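Local coordinates for protein Phenylalanine/tyrosine ammonia-lyase (PDB 1Y2M) that catalyses the non-oxidative deamination of L-phenylalanine and L-tyrosine to trans-cinnamate and p-coumarate, working as a homotetramer of the PAL/histidase family, at residues Leu296-Thr300 and His527-Leu532; Asp518-Leu522 and Tyr699-Lys703; Leu555-Phe560 and Ala624-Ala629; Thr580-Leu585 and Asp599-Ala604. All coordinates share one frame; numbering follows the deposited sequence.

Interaction 1 (Leu296-Thr300 and His527-Leu532); sequences LTAMT and HLYCVL
This contact belongs to the long helical bundle of the PAL/histidase fold. L296 and T300 of helix 273-303 face H527, L528 and V531 of helix 506-560. The two segments run nearly parallel, at 22°, with their axes 10.0 Å apart. H527 is the main polar link. Its CG stands anti to the backbone N (chi1 -172°), which carries the ring across to the other helix. NE2 of H527 donates to OG1 of T300 at 2.8 Å; the N-H...O angle of 143° shows a bent bond, and OG1 lies somewhat off the ring plane. That hydroxyl in turn donates to the carbonyl O of L296, also at 2.8 Å. The L296 carbonyl takes the T300 N-H as well, from the opposite face of its plane. CB of L296 sits over one face of the imidazole, 4.1 Å from its centroid, in a CH-pi contact. ND1 of H527 is buried here and has no partner in the model. A phenylalanine in place of H527 would probably keep some of the packing under L296 but leave the T300 hydroxyl without its donor. Beyond the ring the contact is apolar. CD2 of L296 packs against CB of L528 at 3.9 Å. CG2 of V531 lies 3.9 Å from CB of M299, and the selenomethionine methyl CE of M299 meets CD2 of L532 at 3.6 Å. All the touching residues are buried. Helix 416-443 packs against H527 and V531, helix 662-672 against M299 and L532, and helix 691-703 against L528.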
# COMPACT_ATOMS: atom_id res chain seq x y z
N LEU B 296 -19.10 -3.00 -21.99
CA LEU B 296 -18.49 -1.74 -22.36
C LEU B 296 -17.31 -1.94 -23.28
O LEU B 296 -17.13 -1.16 -24.21
CB LEU B 296 -18.05 -1.01 -21.10
CG LEU B 296 -19.18 -0.38 -20.32
CD1 LEU B 296 -18.70 0.09 -19.00
CD2 LEU B 296 -19.73 0.79 -21.09
N THR B 297 -16.54 -2.99 -23.09
CA THR B 297 -15.49 -3.37 -24.02
C THR B 297 -16.05 -3.55 -25.45
O THR B 297 -15.52 -2.98 -26.41
CB THR B 297 -14.74 -4.66 -23.56
OG1 THR B 297 -14.09 -4.41 -22.31
CG2 THR B 297 -13.67 -5.02 -24.58
N ALA B 298 -17.12 -4.32 -25.56
CA ALA B 298 -17.77 -4.60 -26.85
C ALA B 298 -18.25 -3.26 -27.46
O ALA B 298 -17.97 -2.94 -28.65
CB ALA B 298 -18.91 -5.55 -26.69
N MSE B 299 -18.93 -2.44 -26.67
CA MSE B 299 -19.49 -1.18 -27.23
C MSE B 299 -18.42 -0.20 -27.65
O MSE B 299 -18.56 0.60 -28.58
CB MSE B 299 -20.49 -0.60 -26.25
CG MSE B 299 -21.60 -1.52 -26.09
SE MSE B 299 -23.02 -0.78 -24.95
CE MSE B 299 -23.97 0.14 -26.28
N THR B 300 -17.31 -0.24 -26.91
CA THR B 300 -16.14 0.56 -27.30
C THR B 300 -15.51 0.08 -28.61
O THR B 300 -15.06 0.88 -29.43
CB THR B 300 -15.12 0.66 -26.16
OG1 THR B 300 -15.75 1.14 -24.95
CG2 THR B 300 -13.97 1.61 -26.51
N HIS B 527 -18.26 5.74 -18.38
CA HIS B 527 -17.88 5.11 -19.64
C HIS B 527 -19.14 4.83 -20.47
O HIS B 527 -19.15 5.04 -21.70
CB HIS B 527 -17.08 3.84 -19.30
CG HIS B 527 -16.45 3.15 -20.48
ND1 HIS B 527 -15.66 2.02 -20.35
CD2 HIS B 527 -16.50 3.41 -21.81
CE1 HIS B 527 -15.25 1.64 -21.55
NE2 HIS B 527 -15.76 2.45 -22.46
N LEU B 528 -20.16 4.25 -19.87
CA LEU B 528 -21.39 3.98 -20.61
C LEU B 528 -22.01 5.25 -21.18
O LEU B 528 -22.39 5.29 -22.36
CB LEU B 528 -22.40 3.27 -19.70
CG LEU B 528 -23.73 2.79 -20.29
CD1 LEU B 528 -23.52 2.03 -21.60
CD2 LEU B 528 -24.45 1.89 -19.26
N TYR B 529 -22.04 6.32 -20.38
CA TYR B 529 -22.52 7.62 -20.90
C TYR B 529 -21.75 7.98 -22.16
O TYR B 529 -22.35 8.34 -23.19
CB TYR B 529 -22.38 8.70 -19.83
CG TYR B 529 -22.74 10.06 -20.36
CD1 TYR B 529 -24.04 10.56 -20.26
CD2 TYR B 529 -21.78 10.84 -20.96
CE1 TYR B 529 -24.35 11.79 -20.78
CE2 TYR B 529 -22.11 12.08 -21.50
CZ TYR B 529 -23.38 12.55 -21.40
OH TYR B 529 -23.68 13.81 -21.93
N CYS B 530 -20.42 7.90 -22.07
CA CYS B 530 -19.56 8.36 -23.20
C CYS B 530 -19.67 7.47 -24.44
O CYS B 530 -19.77 7.98 -25.58
CB CYS B 530 -18.14 8.50 -22.79
SG CYS B 530 -17.80 9.74 -21.54
N VAL B 531 -19.63 6.15 -24.24
CA VAL B 531 -19.65 5.24 -25.38
C VAL B 531 -20.92 5.42 -26.18
O VAL B 531 -20.95 5.26 -27.39
CB VAL B 531 -19.35 3.76 -24.97
CG1 VAL B 531 -20.62 3.09 -24.39
CG2 VAL B 531 -18.81 2.95 -26.15
N LEU B 532 -22.04 5.71 -25.51
CA LEU B 532 -23.31 5.86 -26.24
C LEU B 532 -23.27 7.14 -27.10
O LEU B 532 -23.74 7.12 -28.23
CB LEU B 532 -24.49 5.94 -25.26
CG LEU B 532 -24.64 4.68 -24.43
CD1 LEU B 532 -25.65 4.92 -23.36
CD2 LEU B 532 -24.98 3.43 -25.29

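Interaction 2 (Asp518-Leu522 and Tyr699-Lys703); sequences DVLSL and YEAIK
D518 of helix 506-560 meets Y699 and K703 of helix 691-703 through a single carboxylate oxygen. The short segments cross at 140°, with their axes 9.7 Å apart. CG of Y699 is anti to the backbone N (chi1 169°), and this sends the ring along the gap until its hydroxyl reaches the aspartate. OH of Y699 donates to OD1 of D518 at 2.5 Å, a very short hydrogen bond. K703 reaches the same oxygen by another route. Its side chain bends at chi2, chi3 and chi4, all near -60°, and curls back so that CG lies over one face of the Y699 ring. NZ of K703 then forms a salt bridge with OD1 of D518 at 2.8 Å, coming from above the carboxylate plane. Lower down, CD2 of L522 lies over a face of the tyrosine ring, 3.5 Å from CD1 of Y699. OG of S521 bonds back to the N517 carbonyl, while it packs 3.6 Å from CG2 of I702. A phenylalanine in place of Y699 would probably keep the packing with L522 but leave D518 OD1 without its hydroxyl donor. A second subunit joins here: its N158 hydrogen-bonds to OH of Y699, and its V142 packs on Y699 and L522. A water lies 2.6 Å from OD2 of D518. Two donors on one oxygen, one of them a lysine, would be expected to favour the charged form of D518, at a place where the second subunit also reaches the tyrosine hydroxyl.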
# COMPACT_ATOMS: atom_id res chain seq x y z
N ASP B 518 -18.51 0.91 -5.43
CA ASP B 518 -19.19 2.17 -5.62
C ASP B 518 -18.41 3.03 -6.61
O ASP B 518 -18.95 3.59 -7.59
CB ASP B 518 -19.29 2.89 -4.28
CG ASP B 518 -20.30 4.05 -4.29
OD1 ASP B 518 -21.31 4.03 -5.07
OD2 ASP B 518 -20.09 4.97 -3.47
N VAL B 519 -17.10 3.15 -6.37
CA VAL B 519 -16.24 3.94 -7.27
C VAL B 519 -16.22 3.37 -8.65
O VAL B 519 -16.26 4.14 -9.65
CB VAL B 519 -14.86 4.11 -6.68
CG1 VAL B 519 -13.94 4.87 -7.61
CG2 VAL B 519 -15.01 4.81 -5.34
N LEU B 520 -16.12 2.04 -8.76
CA LEU B 520 -16.14 1.42 -10.10
C LEU B 520 -17.48 1.70 -10.76
O LEU B 520 -17.52 1.88 -11.98
CB LEU B 520 -15.88 -0.09 -10.05
CG LEU B 520 -15.74 -0.79 -11.41
CD1 LEU B 520 -14.79 -0.11 -12.38
CD2 LEU B 520 -15.27 -2.24 -11.27
N SER B 521 -18.59 1.73 -10.01
CA SER B 521 -19.91 2.03 -10.61
C SER B 521 -19.92 3.43 -11.18
O SER B 521 -20.53 3.68 -12.22
CB SER B 521 -21.00 1.86 -9.60
OG SER B 521 -21.06 0.50 -9.10
N LEU B 522 -19.27 4.36 -10.50
CA LEU B 522 -19.20 5.74 -11.03
C LEU B 522 -18.42 5.74 -12.35
O LEU B 522 -18.82 6.40 -13.32
CB LEU B 522 -18.44 6.65 -10.05
CG LEU B 522 -19.14 6.97 -8.72
CD1 LEU B 522 -18.22 7.62 -7.72
CD2 LEU B 522 -20.34 7.85 -8.98
N TYR B 699 -25.55 5.58 -13.11
CA TYR B 699 -25.02 5.13 -11.79
C TYR B 699 -26.15 4.56 -10.92
O TYR B 699 -26.00 3.52 -10.33
CB TYR B 699 -24.32 6.28 -11.10
CG TYR B 699 -23.95 6.07 -9.63
CD1 TYR B 699 -22.80 5.40 -9.24
CD2 TYR B 699 -24.78 6.57 -8.64
CE1 TYR B 699 -22.46 5.27 -7.89
CE2 TYR B 699 -24.44 6.42 -7.31
CZ TYR B 699 -23.32 5.76 -6.93
OH TYR B 699 -23.06 5.68 -5.58
N GLU B 700 -27.26 5.27 -10.82
CA GLU B 700 -28.35 4.82 -9.94
C GLU B 700 -28.92 3.49 -10.41
O GLU B 700 -29.25 2.62 -9.58
CB GLU B 700 -29.42 5.89 -9.82
CG GLU B 700 -28.92 7.08 -8.99
CD GLU B 700 -29.88 8.26 -8.85
OE1 GLU B 700 -30.80 8.39 -9.68
OE2 GLU B 700 -29.74 9.05 -7.88
N ALA B 701 -29.02 3.30 -11.73
CA ALA B 701 -29.43 2.03 -12.31
C ALA B 701 -28.46 0.88 -12.10
O ALA B 701 -28.86 -0.28 -12.05
CB ALA B 701 -29.73 2.21 -13.80
N ILE B 702 -27.17 1.20 -11.96
CA ILE B 702 -26.17 0.20 -11.60
C ILE B 702 -26.36 -0.15 -10.11
O ILE B 702 -26.51 -1.30 -9.74
CB ILE B 702 -24.73 0.69 -11.89
CG1 ILE B 702 -24.55 0.84 -13.42
CG2 ILE B 702 -23.72 -0.28 -11.34
CD1 ILE B 702 -23.30 1.60 -13.79
N LYS B 703 -26.38 0.86 -9.26
CA LYS B 703 -26.41 0.61 -7.81
C LYS B 703 -27.67 -0.12 -7.34
O LYS B 703 -27.60 -0.98 -6.45
CB LYS B 703 -26.21 1.92 -7.04
CG LYS B 703 -24.91 2.63 -7.19
CD LYS B 703 -23.66 1.79 -6.80
CE LYS B 703 -23.58 1.41 -5.32
NZ LYS B 703 -23.58 2.56 -4.42
O HOH W 1 -21.92 6.56 -2.53

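Interaction 3 (Leu555-Phe560 and Ala624-Ala629); sequences LIDQHF and AWKVAA
The indole of W625 has F560 over one face and atoms of L555, I556 and H559 at its edge. CZ of F560 comes 3.3 Å from CG of W625, with the two rings inclined at 47°. At the edge of the indole, near its plane, lie the backbone N of I556, the carbonyl O of L555 and CG of H559. With H559 and F560, W625 forms an aromatic cluster at the crossing of two helices. It is also a knob-into-hole contact: the W625 side chain is the knob, and L555, I556, H559 and F560 form the hole. The segments, from helix 506-560 and helix 619-646, run roughly antiparallel at 150°. H559 turns a face of its imidazole to the partner helix. CA of W625 stands over that face, 3.8 Å from the centroid, in a CH-pi contact. The indole edge also points toward the imidazole in an offset edge-to-face pair, with centroids 5.3 Å apart. W625 reaches into the hole because its CG is anti to the backbone N (chi1 170°), which aims the ring across the gap. CG1 of I556 runs beside the indole, 4.1 Å from CZ2 of W625. No hydrogen bond crosses between the segments, so packing alone joins them. Helix 593-611 adds to the indole surroundings, with F601 edge-to-face and A604 and V608 in contact. L573 of helix 570-587 packs on both I556 and F560. At the other end of the contact CD1 of L555 touches CA of A629 at 3.7 Å.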
# COMPACT_ATOMS: atom_id res chain seq x y z
N LEU B 555 -19.49 15.32 -58.14
CA LEU B 555 -18.80 16.61 -58.28
C LEU B 555 -17.57 16.47 -59.16
O LEU B 555 -17.27 17.35 -59.96
CB LEU B 555 -18.42 17.19 -56.91
CG LEU B 555 -19.57 17.89 -56.19
CD1 LEU B 555 -19.28 18.03 -54.70
CD2 LEU B 555 -19.90 19.24 -56.82
N ILE B 556 -16.84 15.37 -58.98
CA ILE B 556 -15.70 15.06 -59.85
C ILE B 556 -16.16 14.95 -61.31
O ILE B 556 -15.51 15.45 -62.24
CB ILE B 556 -15.00 13.76 -59.39
CG1 ILE B 556 -14.07 14.04 -58.21
CG2 ILE B 556 -14.24 13.10 -60.52
CD1 ILE B 556 -13.40 12.78 -57.67
N ASP B 557 -17.29 14.30 -61.54
CA ASP B 557 -17.79 14.19 -62.92
C ASP B 557 -18.18 15.54 -63.49
O ASP B 557 -17.86 15.87 -64.64
CB ASP B 557 -18.99 13.25 -63.00
CG ASP B 557 -18.60 11.82 -62.91
OD1 ASP B 557 -17.41 11.51 -63.16
OD2 ASP B 557 -19.48 10.99 -62.62
N GLN B 558 -18.91 16.30 -62.69
CA GLN B 558 -19.37 17.59 -63.11
C GLN B 558 -18.21 18.52 -63.44
O GLN B 558 -18.25 19.22 -64.47
CB GLN B 558 -20.24 18.20 -62.03
CG GLN B 558 -20.78 19.58 -62.36
CD GLN B 558 -21.58 20.20 -61.21
OE1 GLN B 558 -21.52 19.74 -60.06
NE2 GLN B 558 -22.33 21.26 -61.52
N HIS B 559 -17.18 18.53 -62.60
CA HIS B 559 -16.09 19.50 -62.76
C HIS B 559 -15.04 19.07 -63.74
O HIS B 559 -14.52 19.88 -64.50
CB HIS B 559 -15.49 19.87 -61.38
CG HIS B 559 -16.40 20.73 -60.57
ND1 HIS B 559 -16.31 22.10 -60.57
CD2 HIS B 559 -17.49 20.43 -59.84
CE1 HIS B 559 -17.26 22.61 -59.81
NE2 HIS B 559 -18.00 21.61 -59.35
N PHE B 560 -14.71 17.78 -63.72
CA PHE B 560 -13.55 17.27 -64.42
C PHE B 560 -13.87 16.26 -65.51
O PHE B 560 -12.99 15.89 -66.26
CB PHE B 560 -12.62 16.58 -63.44
CG PHE B 560 -12.22 17.43 -62.25
CD1 PHE B 560 -11.98 18.80 -62.37
CD2 PHE B 560 -12.09 16.84 -61.00
CE1 PHE B 560 -11.59 19.56 -61.25
CE2 PHE B 560 -11.71 17.59 -59.92
CZ PHE B 560 -11.45 18.93 -60.05
N ALA B 624 -12.40 25.80 -57.99
CA ALA B 624 -13.88 25.82 -58.00
C ALA B 624 -14.48 24.51 -57.52
O ALA B 624 -15.43 24.50 -56.76
CB ALA B 624 -14.39 26.16 -59.37
N TRP B 625 -13.92 23.40 -58.00
CA TRP B 625 -14.29 22.09 -57.52
C TRP B 625 -14.09 21.98 -56.01
O TRP B 625 -14.99 21.58 -55.25
CB TRP B 625 -13.47 21.03 -58.25
CG TRP B 625 -13.62 19.71 -57.66
CD1 TRP B 625 -14.67 18.85 -57.81
CD2 TRP B 625 -12.70 19.06 -56.78
NE1 TRP B 625 -14.46 17.71 -57.09
CE2 TRP B 625 -13.26 17.81 -56.44
CE3 TRP B 625 -11.47 19.42 -56.20
CZ2 TRP B 625 -12.62 16.92 -55.60
CZ3 TRP B 625 -10.84 18.52 -55.38
CH2 TRP B 625 -11.41 17.29 -55.08
N LYS B 626 -12.90 22.36 -55.56
CA LYS B 626 -12.55 22.36 -54.14
C LYS B 626 -13.59 23.10 -53.28
O LYS B 626 -14.05 22.63 -52.25
CB LYS B 626 -11.14 22.96 -53.97
CG LYS B 626 -10.67 23.09 -52.52
CD LYS B 626 -11.10 24.39 -51.87
CE LYS B 626 -10.37 24.62 -50.54
NZ LYS B 626 -10.60 25.99 -49.98
N VAL B 627 -13.95 24.30 -53.73
CA VAL B 627 -14.89 25.12 -52.97
C VAL B 627 -16.28 24.48 -53.00
O VAL B 627 -16.96 24.35 -51.95
CB VAL B 627 -14.89 26.57 -53.48
CG1 VAL B 627 -16.02 27.34 -52.84
CG2 VAL B 627 -13.55 27.25 -53.14
N ALA B 628 -16.73 24.06 -54.18
CA ALA B 628 -18.06 23.44 -54.27
C ALA B 628 -18.11 22.16 -53.45
O ALA B 628 -19.09 21.87 -52.77
CB ALA B 628 -18.41 23.14 -55.70
N ALA B 629 -17.03 21.38 -53.46
CA ALA B 629 -17.05 20.15 -52.72
C ALA B 629 -17.10 20.41 -51.23
O ALA B 629 -17.82 19.71 -50.50
CB ALA B 629 -15.88 19.32 -53.09

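Interaction 4 (Thr580-Leu585 and Asp599-Ala604); sequences TLAKRL and DAFSFA
R584 grips D599 side-on, and this pair marks one flank of the crossing between helix 570-587 and helix 593-611. NE of R584 donates to OD2 of D599 at 2.8 Å, meeting the syn lone pair of OD2. NH2 of R584 donates to OD1 of D599 at 2.9 Å. Both bonds are nearly straight, and the guanidinium and carboxylate are close to coplanar, so the double grip fixes how the arginine head is turned. The R584 chain bends at chi2 (53°) to bring NE to the aspartate. The tight part is apolar and lies on the other flank. CD2 of L581 sits almost exactly over the centre of the F601 ring, 3.9 Å from its centroid. The same methyl is 3.8 Å from CB of A600 and also touches A604. Small alanines allow this close approach, with the helix axes 9.0 Å apart. Between the two flanks, CG2 of T580 lies over a face of F603, while its OG1 bonds to T607. CD of R584 meets the edge of that ring at CD2 of F603, 3.7 Å away. The looser, partly exposed side is at L585, where a single methyl, CD2, reaches CB of A600 at 3.9 Å. The salt bridge is not on the solvent side. It is buried beside a third subunit, whose F603 stacks on F603 of this chain and whose Q587 bonds to NH1 of R584. The arrangement is that of a helical hairpin: two consecutive helices, crossing at 138° and joined by a short connection, here set against a neighbouring subunit.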
# COMPACT_ATOMS: atom_id res chain seq x y z
N THR B 580 -7.28 10.32 -49.90
CA THR B 580 -6.70 11.52 -49.31
C THR B 580 -7.68 12.14 -48.31
O THR B 580 -7.29 12.55 -47.19
CB THR B 580 -6.37 12.53 -50.40
OG1 THR B 580 -5.32 12.01 -51.24
CG2 THR B 580 -5.98 13.92 -49.81
N LEU B 581 -8.95 12.22 -48.69
CA LEU B 581 -9.96 12.76 -47.78
C LEU B 581 -10.06 11.92 -46.48
O LEU B 581 -10.07 12.44 -45.36
CB LEU B 581 -11.29 12.83 -48.46
CG LEU B 581 -11.45 13.82 -49.61
CD1 LEU B 581 -12.72 13.47 -50.37
CD2 LEU B 581 -11.47 15.27 -49.07
N ALA B 582 -10.08 10.60 -46.62
CA ALA B 582 -10.24 9.74 -45.44
C ALA B 582 -9.11 9.95 -44.48
O ALA B 582 -9.32 10.16 -43.28
CB ALA B 582 -10.30 8.25 -45.85
N LYS B 583 -7.89 9.87 -44.99
CA LYS B 583 -6.73 9.95 -44.13
C LYS B 583 -6.68 11.33 -43.44
O LYS B 583 -6.44 11.43 -42.23
CB LYS B 583 -5.47 9.67 -44.92
CG LYS B 583 -4.18 9.81 -44.11
CD LYS B 583 -3.09 8.77 -44.47
CE LYS B 583 -3.05 7.58 -43.46
NZ LYS B 583 -2.74 6.27 -44.13
N ARG B 584 -6.99 12.38 -44.19
CA ARG B 584 -6.91 13.73 -43.61
C ARG B 584 -8.01 13.97 -42.57
O ARG B 584 -7.76 14.53 -41.51
CB ARG B 584 -6.98 14.80 -44.72
CG ARG B 584 -6.87 16.24 -44.23
CD ARG B 584 -5.62 16.45 -43.35
NE ARG B 584 -5.48 17.85 -42.96
CZ ARG B 584 -4.53 18.30 -42.15
NH1 ARG B 584 -3.68 17.45 -41.59
NH2 ARG B 584 -4.48 19.58 -41.84
N LEU B 585 -9.23 13.59 -42.88
CA LEU B 585 -10.34 13.87 -41.95
C LEU B 585 -10.14 13.19 -40.61
O LEU B 585 -10.56 13.74 -39.59
CB LEU B 585 -11.66 13.46 -42.56
CG LEU B 585 -12.12 14.34 -43.72
CD1 LEU B 585 -13.15 13.56 -44.53
CD2 LEU B 585 -12.69 15.66 -43.21
N ASP B 599 -10.10 22.59 -45.45
CA ASP B 599 -8.81 21.91 -45.30
C ASP B 599 -8.73 20.56 -46.05
O ASP B 599 -7.80 20.28 -46.84
CB ASP B 599 -8.51 21.74 -43.80
CG ASP B 599 -7.33 20.82 -43.54
OD1 ASP B 599 -6.20 21.35 -43.37
OD2 ASP B 599 -7.51 19.59 -43.62
N ALA B 600 -9.75 19.76 -45.87
CA ALA B 600 -9.78 18.43 -46.52
C ALA B 600 -9.71 18.50 -48.04
O ALA B 600 -8.93 17.79 -48.70
CB ALA B 600 -11.01 17.68 -46.11
N PHE B 601 -10.54 19.35 -48.61
CA PHE B 601 -10.53 19.52 -50.06
C PHE B 601 -9.34 20.28 -50.60
O PHE B 601 -9.01 20.11 -51.78
CB PHE B 601 -11.88 20.03 -50.58
CG PHE B 601 -12.90 18.95 -50.64
CD1 PHE B 601 -12.86 18.06 -51.71
CD2 PHE B 601 -13.84 18.74 -49.62
CE1 PHE B 601 -13.73 17.00 -51.81
CE2 PHE B 601 -14.72 17.68 -49.72
CZ PHE B 601 -14.67 16.80 -50.82
N SER B 602 -8.69 21.09 -49.78
CA SER B 602 -7.43 21.71 -50.16
C SER B 602 -6.39 20.61 -50.39
O SER B 602 -5.73 20.57 -51.42
CB SER B 602 -6.93 22.68 -49.11
OG SER B 602 -5.70 23.25 -49.54
N PHE B 603 -6.32 19.70 -49.42
CA PHE B 603 -5.43 18.55 -49.54
C PHE B 603 -5.83 17.74 -50.78
O PHE B 603 -4.98 17.41 -51.63
CB PHE B 603 -5.50 17.72 -48.27
CG PHE B 603 -4.27 16.88 -47.99
CD1 PHE B 603 -3.33 16.59 -48.96
CD2 PHE B 603 -4.07 16.38 -46.74
CE1 PHE B 603 -2.18 15.80 -48.64
CE2 PHE B 603 -2.97 15.59 -46.44
CZ PHE B 603 -2.04 15.30 -47.39
N ALA B 604 -7.14 17.47 -50.94
CA ALA B 604 -7.58 16.72 -52.13
C ALA B 604 -7.20 17.39 -53.48
O ALA B 604 -6.90 16.73 -54.51
CB ALA B 604 -9.08 16.40 -52.09

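Helix 506-560 supplies one side of interactions 1, 2 and 3, at successive points along its length. Interactions 1 and 2 lie near the middle of the chain, with centres 15 Å apart. Interactions 3 and 4 lie far out, 52 and 42 Å from the chain centre. These two touch directly: CB of A629 meets CE1 of F601 at 3.4 Å. Interactions 1 and 4 are buried, while 2 and 3 are partly exposed. Chemistry follows place. Interaction 1 combines one histidine bond with core packing, and interaction 3 is aromatic and aliphatic packing with no hydrogen bond between its segments. Interactions 2 and 4 carry salt bridges, each next to a different neighbouring subunit.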